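Local structure of acetamidase (2II1) at residues 9-14 / 177-182; 38-43 / 198-203; 58-63 / 132-137. The protein probably hydrolyses carbon-nitrogen bonds in linear amides other than peptides, and binds calcium ions. All coordinates share one frame; numbering follows the deposited sequence.

Interaction 1. Residues 9-14 / 177-182; sequences NTIFFM and LLALGD. With CA (calcium ion), chain E; CA (calcium ion), chain F.
I11 and M14 both close on the CB methyl of A179, and they approach it from different directions. I11 CD1 lies 3.6 Å from A179 CB, while the terminal CE of M14, present as selenomethionine, lies 3.8 Å from the same methyl and also sits beside A179 O. Lines drawn from A179 CB to these two carbons open at about 90°, so the two groups cover adjacent sides of the methyl and do not oppose each other. The torsions account for both approaches. In I11, CG1 sits between the backbone N and the carbonyl carbon (chi1 55°), and the extended chi2 carries CD1 down to the alanine. M14 has a bend at chi2 (-88°) that brings SE and CE round to the flank of A179. With no hydrogen bond joining the segments, the contact is essentially apolar packing, and it buries 134 Å² over both sides.

Further along the same strand, D182 bridges two calcium ions. Its OD2 binds the calcium of chain E at 2.4 Å and its OD1 binds the calcium of chain F at 2.1 Å; water 2 touches both ions. N155 and D157 add ligands to the first ion, H184 and E198 to the second.

In the mixed sheet, strand 60-67 pairs with both 10-11 and 176-184, so I11 reaches A179 past a strand that separates their backbones. I11 and A60 share backbone hydrogen bonding, as do A179 and G136 of strand 131-136. M14 belongs to strand 13-14, which pairs with 144-145, and its side chain also rests on V134.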
# COMPACT_ATOMS: atom_id res chain seq x y z
N ASN A 9 26.52 -22.12 -5.96
CA ASN A 9 26.04 -22.73 -4.74
C ASN A 9 24.65 -22.21 -4.40
O ASN A 9 24.52 -21.21 -3.66
CB ASN A 9 27.00 -22.40 -3.60
CG ASN A 9 28.38 -22.95 -3.82
OD1 ASN A 9 29.38 -22.25 -3.67
ND2 ASN A 9 28.44 -24.22 -4.20
N THR A 10 23.62 -22.85 -4.93
CA THR A 10 22.27 -22.34 -4.75
C THR A 10 21.37 -23.39 -4.10
O THR A 10 21.59 -24.59 -4.27
CB THR A 10 21.63 -21.80 -6.07
OG1 THR A 10 21.44 -22.88 -7.00
CG2 THR A 10 22.48 -20.69 -6.70
N ILE A 11 20.40 -22.91 -3.33
CA ILE A 11 19.37 -23.74 -2.70
C ILE A 11 17.97 -23.30 -3.18
O ILE A 11 17.78 -22.16 -3.54
CB ILE A 11 19.50 -23.69 -1.14
CG1 ILE A 11 19.45 -22.25 -0.61
CG2 ILE A 11 20.80 -24.39 -0.70
CD1 ILE A 11 19.24 -22.10 0.89
N PHE A 12 17.01 -24.21 -3.17
CA PHE A 12 15.65 -23.92 -3.61
C PHE A 12 14.65 -23.94 -2.46
O PHE A 12 13.48 -23.54 -2.65
CB PHE A 12 15.25 -24.88 -4.72
CG PHE A 12 16.07 -24.68 -5.95
CD1 PHE A 12 15.83 -23.59 -6.76
CD2 PHE A 12 17.14 -25.53 -6.26
CE1 PHE A 12 16.61 -23.36 -7.88
CE2 PHE A 12 17.93 -25.29 -7.39
CZ PHE A 12 17.67 -24.21 -8.19
N PHE A 13 15.14 -24.34 -1.29
CA PHE A 13 14.33 -24.40 -0.08
C PHE A 13 15.12 -23.81 1.07
O PHE A 13 16.34 -24.05 1.19
CB PHE A 13 13.99 -25.83 0.31
CG PHE A 13 13.02 -26.51 -0.61
CD1 PHE A 13 13.43 -27.00 -1.83
CD2 PHE A 13 11.69 -26.67 -0.24
CE1 PHE A 13 12.52 -27.62 -2.67
CE2 PHE A 13 10.80 -27.28 -1.08
CZ PHE A 13 11.21 -27.75 -2.30
N MSE A 14 14.40 -23.08 1.93
CA MSE A 14 14.94 -22.57 3.18
C MSE A 14 14.80 -23.72 4.17
O MSE A 14 13.69 -24.08 4.55
CB MSE A 14 14.16 -21.33 3.63
CG MSE A 14 14.23 -20.16 2.64
SE MSE A 14 15.76 -18.95 2.92
CE MSE A 14 15.92 -18.16 1.03
N LEU A 177 21.74 -19.41 8.89
CA LEU A 177 21.71 -19.96 7.52
C LEU A 177 20.95 -19.05 6.57
O LEU A 177 19.81 -19.34 6.19
CB LEU A 177 21.16 -21.38 7.48
CG LEU A 177 21.89 -22.38 8.39
CD1 LEU A 177 21.14 -23.68 8.32
CD2 LEU A 177 23.34 -22.57 8.03
N LEU A 178 21.62 -17.97 6.21
CA LEU A 178 21.10 -16.89 5.37
C LEU A 178 21.34 -17.22 3.89
O LEU A 178 22.38 -17.70 3.52
CB LEU A 178 21.80 -15.55 5.70
CG LEU A 178 21.38 -14.27 4.97
CD1 LEU A 178 19.89 -13.94 5.15
CD2 LEU A 178 22.23 -13.07 5.42
N ALA A 179 20.33 -16.95 3.06
CA ALA A 179 20.38 -17.23 1.63
C ALA A 179 19.61 -16.08 0.96
O ALA A 179 18.69 -15.53 1.56
CB ALA A 179 19.70 -18.59 1.31
N LEU A 180 20.02 -15.67 -0.23
CA LEU A 180 19.30 -14.60 -0.90
C LEU A 180 19.40 -14.72 -2.40
O LEU A 180 20.25 -15.43 -2.92
CB LEU A 180 19.75 -13.21 -0.42
CG LEU A 180 21.09 -12.65 -0.88
CD1 LEU A 180 21.08 -12.25 -2.37
CD2 LEU A 180 21.44 -11.49 0.01
N GLY A 181 18.49 -14.04 -3.07
CA GLY A 181 18.32 -14.23 -4.49
C GLY A 181 17.26 -13.31 -5.05
O GLY A 181 16.82 -12.36 -4.39
N ASP A 182 16.87 -13.60 -6.28
CA ASP A 182 15.72 -12.97 -6.89
C ASP A 182 15.80 -11.47 -6.88
O ASP A 182 14.89 -10.79 -6.36
CB ASP A 182 14.45 -13.43 -6.17
CG ASP A 182 13.20 -12.97 -6.86
OD1 ASP A 182 13.17 -13.00 -8.10
OD2 ASP A 182 12.22 -12.57 -6.18
CA CA E . 9.86 -13.13 -6.00
CA CA F . 11.57 -12.08 -9.07
O HOH W 1 7.87 -14.21 -6.61
O HOH W 2 9.78 -12.24 -8.28

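Interaction 2. Residues 38-43 / 198-203; sequences FSDQIT and EIAGTV. With CA (calcium ion), chain F.
A type I' beta turn, F38 to Q41, packs through F38 against the short, weakly bonded strand 198-199, whose E198 binds calcium. The ring's CE2 comes 3.8 Å from E198 CG, an oblique approach to the aliphatic part of the glutamate. The two side chains cross at about a right angle, with ring and carboxylate planes 77° apart. I42 CD1 lies over the centre of one ring face, 4.0 Å above its plane, so the phenyl group has apolar company from its own loop as well.

Bent at chi2, the E198 chain leaves its methylenes beside F38 while the carboxylate grips calcium with both oxygens: OE1 at 2.0 Å and OE2 at 2.4 Å from the ion of chain F. D182, H184 and water 2 are further ligands, and OE2 also accepts a hydrogen bond from G196 N. F38 thus borders the metal site in the second shell.

D40 OD1 lies 3.9 Å from A200 CB, an ordinary van der Waals contact. The turn itself is tied at F38 O, which takes the backbone Q41 N and the side-chain Q41 NE2 from opposite faces of its carbonyl plane; the NE2 bond is 2.8 Å long, with an N-H...O angle of 145°.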
# COMPACT_ATOMS: atom_id res chain seq x y z
N PHE A 38 14.68 -17.37 -12.63
CA PHE A 38 14.57 -18.52 -13.54
C PHE A 38 15.84 -19.35 -13.62
O PHE A 38 15.92 -20.25 -14.47
CB PHE A 38 14.20 -18.06 -14.95
CG PHE A 38 13.06 -17.11 -14.97
CD1 PHE A 38 11.78 -17.56 -14.67
CD2 PHE A 38 13.28 -15.76 -15.25
CE1 PHE A 38 10.70 -16.69 -14.66
CE2 PHE A 38 12.20 -14.86 -15.25
CZ PHE A 38 10.91 -15.32 -14.96
N SER A 39 16.82 -19.07 -12.74
CA SER A 39 18.18 -19.64 -12.86
C SER A 39 18.77 -19.35 -14.24
O SER A 39 19.47 -20.19 -14.82
CB SER A 39 18.18 -21.16 -12.58
OG SER A 39 18.30 -21.48 -11.20
N ASP A 40 18.49 -18.17 -14.76
CA ASP A 40 19.06 -17.67 -16.02
C ASP A 40 18.64 -18.50 -17.27
O ASP A 40 19.32 -18.49 -18.33
CB ASP A 40 20.60 -17.54 -15.86
CG ASP A 40 21.02 -16.67 -14.65
OD1 ASP A 40 20.30 -15.73 -14.25
OD2 ASP A 40 22.11 -16.93 -14.08
N GLN A 41 17.49 -19.19 -17.16
CA GLN A 41 17.01 -20.09 -18.20
C GLN A 41 16.40 -19.38 -19.40
O GLN A 41 16.44 -19.91 -20.51
CB GLN A 41 15.99 -21.07 -17.63
CG GLN A 41 16.62 -22.08 -16.70
CD GLN A 41 15.62 -23.08 -16.21
OE1 GLN A 41 15.28 -24.00 -16.94
NE2 GLN A 41 15.13 -22.90 -14.99
N ILE A 42 15.81 -18.21 -19.17
CA ILE A 42 15.21 -17.44 -20.24
C ILE A 42 16.20 -16.38 -20.74
O ILE A 42 16.54 -15.44 -20.02
CB ILE A 42 13.88 -16.79 -19.79
CG1 ILE A 42 13.03 -17.82 -19.03
CG2 ILE A 42 13.13 -16.22 -20.99
CD1 ILE A 42 11.58 -17.44 -18.82
N THR A 43 16.67 -16.57 -21.97
CA THR A 43 17.63 -15.66 -22.62
C THR A 43 17.11 -15.02 -23.92
O THR A 43 17.80 -14.22 -24.55
CB THR A 43 18.88 -16.45 -22.99
OG1 THR A 43 18.49 -17.49 -23.89
CG2 THR A 43 19.54 -17.07 -21.75
N GLU A 198 13.14 -9.21 -13.78
CA GLU A 198 13.99 -10.25 -13.16
C GLU A 198 15.41 -10.18 -13.72
O GLU A 198 15.59 -10.15 -14.94
CB GLU A 198 13.43 -11.63 -13.44
CG GLU A 198 11.96 -11.79 -13.06
CD GLU A 198 11.75 -11.75 -11.57
OE1 GLU A 198 12.69 -12.02 -10.78
OE2 GLU A 198 10.63 -11.42 -11.15
N ILE A 199 16.41 -10.20 -12.83
CA ILE A 199 17.80 -10.02 -13.21
C ILE A 199 18.81 -10.64 -12.23
O ILE A 199 18.55 -10.72 -11.06
CB ILE A 199 18.10 -8.50 -13.39
CG1 ILE A 199 19.30 -8.27 -14.32
CG2 ILE A 199 18.24 -7.78 -12.04
CD1 ILE A 199 19.40 -6.87 -14.81
N ALA A 200 19.96 -11.07 -12.75
CA ALA A 200 21.06 -11.53 -11.93
C ALA A 200 21.95 -10.37 -11.51
O ALA A 200 21.92 -9.27 -12.08
CB ALA A 200 21.91 -12.53 -12.68
N GLY A 201 22.76 -10.64 -10.51
CA GLY A 201 23.64 -9.64 -9.98
C GLY A 201 24.40 -10.07 -8.74
O GLY A 201 24.58 -11.27 -8.47
N THR A 202 24.87 -9.06 -8.01
CA THR A 202 25.72 -9.26 -6.85
C THR A 202 25.28 -8.35 -5.70
O THR A 202 25.06 -7.15 -5.88
CB THR A 202 27.18 -8.93 -7.20
OG1 THR A 202 27.60 -9.73 -8.32
CG2 THR A 202 28.09 -9.17 -6.01
N VAL A 203 25.12 -8.93 -4.52
CA VAL A 203 24.71 -8.16 -3.36
C VAL A 203 25.90 -8.10 -2.44
O VAL A 203 26.58 -9.11 -2.24
CB VAL A 203 23.47 -8.77 -2.65
CG1 VAL A 203 23.23 -8.09 -1.32
CG2 VAL A 203 22.26 -8.62 -3.51
CA CA F . 11.57 -12.08 -9.07
O HOH W 2 9.78 -12.24 -8.28

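Interaction 3. Residues 58-63 / 132-137; sequences NPATGP and IGVIGT
The backbones of A60 and V134 pass 7.2 Å apart between CA atoms, without a hydrogen bond between them. In the mixed sheet, strand 176-184 pairs antiparallel with both 60-67 and 131-136, so this is a contact between next-nearest strands, made over the one between them. Both A60 and V134 direct their CB atoms toward the other segment.

V134 presents its two methyls to two different partners. CG1, anti to the backbone N (chi1 165°), faces A60 CB at 4.4 Å, a loose apolar contact. CG2, beside the backbone N, turns to the side chain of N58, which stands where the chain leads into strand 60-67. The chain turns a corner at G133, just before V134.

Calcium ligands lie close by: V134 packs on D182, and its side chain is about 4 Å from that of N155 at the nearest atoms. N58 is itself about 5 Å from a calcium ion, too far for coordination, so the contact adjoins the metal site without supplying a ligand. M14 of strand 13-14 also touches A60. N58 OD1 is buried with no polar partner in the model; its neighbour across this contact is the V134 CG2 methyl, at 4.0 Å.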
# COMPACT_ATOMS: atom_id res chain seq x y z
N ASN A 58 13.52 -19.85 -8.56
CA ASN A 58 13.76 -19.32 -7.23
C ASN A 58 15.03 -19.90 -6.59
O ASN A 58 14.98 -20.48 -5.49
CB ASN A 58 12.51 -19.50 -6.35
CG ASN A 58 11.50 -18.38 -6.53
OD1 ASN A 58 11.86 -17.20 -6.52
ND2 ASN A 58 10.23 -18.74 -6.69
N PRO A 59 16.18 -19.74 -7.27
CA PRO A 59 17.45 -20.06 -6.64
C PRO A 59 17.88 -18.98 -5.65
O PRO A 59 17.75 -17.79 -5.93
CB PRO A 59 18.40 -20.14 -7.83
CG PRO A 59 17.83 -19.16 -8.81
CD PRO A 59 16.36 -19.30 -8.67
N ALA A 60 18.39 -19.42 -4.50
CA ALA A 60 19.00 -18.53 -3.53
C ALA A 60 20.47 -18.94 -3.35
O ALA A 60 20.77 -20.12 -3.23
CB ALA A 60 18.25 -18.60 -2.22
N THR A 61 21.39 -17.96 -3.37
CA THR A 61 22.79 -18.19 -3.05
C THR A 61 22.92 -18.30 -1.52
O THR A 61 22.39 -17.48 -0.79
CB THR A 61 23.69 -17.05 -3.59
OG1 THR A 61 23.58 -16.99 -5.03
CG2 THR A 61 25.16 -17.25 -3.18
N GLY A 62 23.61 -19.34 -1.06
CA GLY A 62 23.69 -19.67 0.36
C GLY A 62 23.63 -21.17 0.55
O GLY A 62 23.69 -21.92 -0.44
N PRO A 63 23.49 -21.64 1.81
CA PRO A 63 23.34 -20.86 3.03
C PRO A 63 24.64 -20.41 3.68
O PRO A 63 25.64 -21.09 3.60
CB PRO A 63 22.57 -21.79 3.97
CG PRO A 63 22.64 -23.15 3.38
CD PRO A 63 23.40 -23.09 2.09
N ILE A 132 16.24 -6.75 -3.53
CA ILE A 132 16.31 -8.18 -3.30
C ILE A 132 14.91 -8.78 -3.01
O ILE A 132 14.25 -8.41 -2.03
CB ILE A 132 17.19 -8.51 -2.06
CG1 ILE A 132 18.57 -7.90 -2.15
CG2 ILE A 132 17.36 -10.00 -1.89
CD1 ILE A 132 19.25 -7.83 -0.80
N GLY A 133 14.50 -9.77 -3.81
CA GLY A 133 13.18 -10.36 -3.67
C GLY A 133 13.08 -11.49 -2.65
O GLY A 133 12.06 -11.63 -1.97
N VAL A 134 14.11 -12.31 -2.60
CA VAL A 134 14.17 -13.48 -1.74
C VAL A 134 15.35 -13.29 -0.81
O VAL A 134 16.50 -13.25 -1.26
CB VAL A 134 14.36 -14.80 -2.53
CG1 VAL A 134 14.77 -15.94 -1.61
CG2 VAL A 134 13.09 -15.15 -3.28
N ILE A 135 15.05 -13.10 0.47
CA ILE A 135 16.05 -13.08 1.51
C ILE A 135 15.46 -13.79 2.74
O ILE A 135 14.37 -13.46 3.16
CB ILE A 135 16.48 -11.63 1.84
CG1 ILE A 135 17.73 -11.63 2.75
CG2 ILE A 135 15.33 -10.84 2.45
CD1 ILE A 135 18.38 -10.29 2.90
N GLY A 136 16.18 -14.76 3.32
CA GLY A 136 15.63 -15.51 4.43
C GLY A 136 16.64 -16.34 5.19
O GLY A 136 17.76 -16.58 4.70
N THR A 137 16.24 -16.72 6.40
CA THR A 137 16.98 -17.67 7.24
C THR A 137 16.21 -19.00 7.28
O THR A 137 15.08 -19.09 6.77
CB THR A 137 17.18 -17.08 8.66
OG1 THR A 137 15.91 -16.79 9.27
CG2 THR A 137 18.03 -15.79 8.60

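How the interactions relate
From the N terminus, segments 9-14, 38-43 and 58-63 come first, and their partners 132-137, 177-182 and 198-203 follow. Interaction 1 closes a loop with 162 residues between its segments. Interaction 2 opens within that loop and closes beyond it, so the two cross. Interaction 3, spanning 68 intervening residues, nests inside both. Probable backbone hydrogen bonds, G181 N to V134 O and D182 O to G133 N, join interactions 1 and 3, whose centres lie about 4 Å apart. Interactions 1 and 2 share a calcium ion and water 2. Together they tie strand 13-14 and the 38-43 loop to the mixed sheet of strands 10-11, 60-67, 131-136 and 176-184, beside the calcium pair.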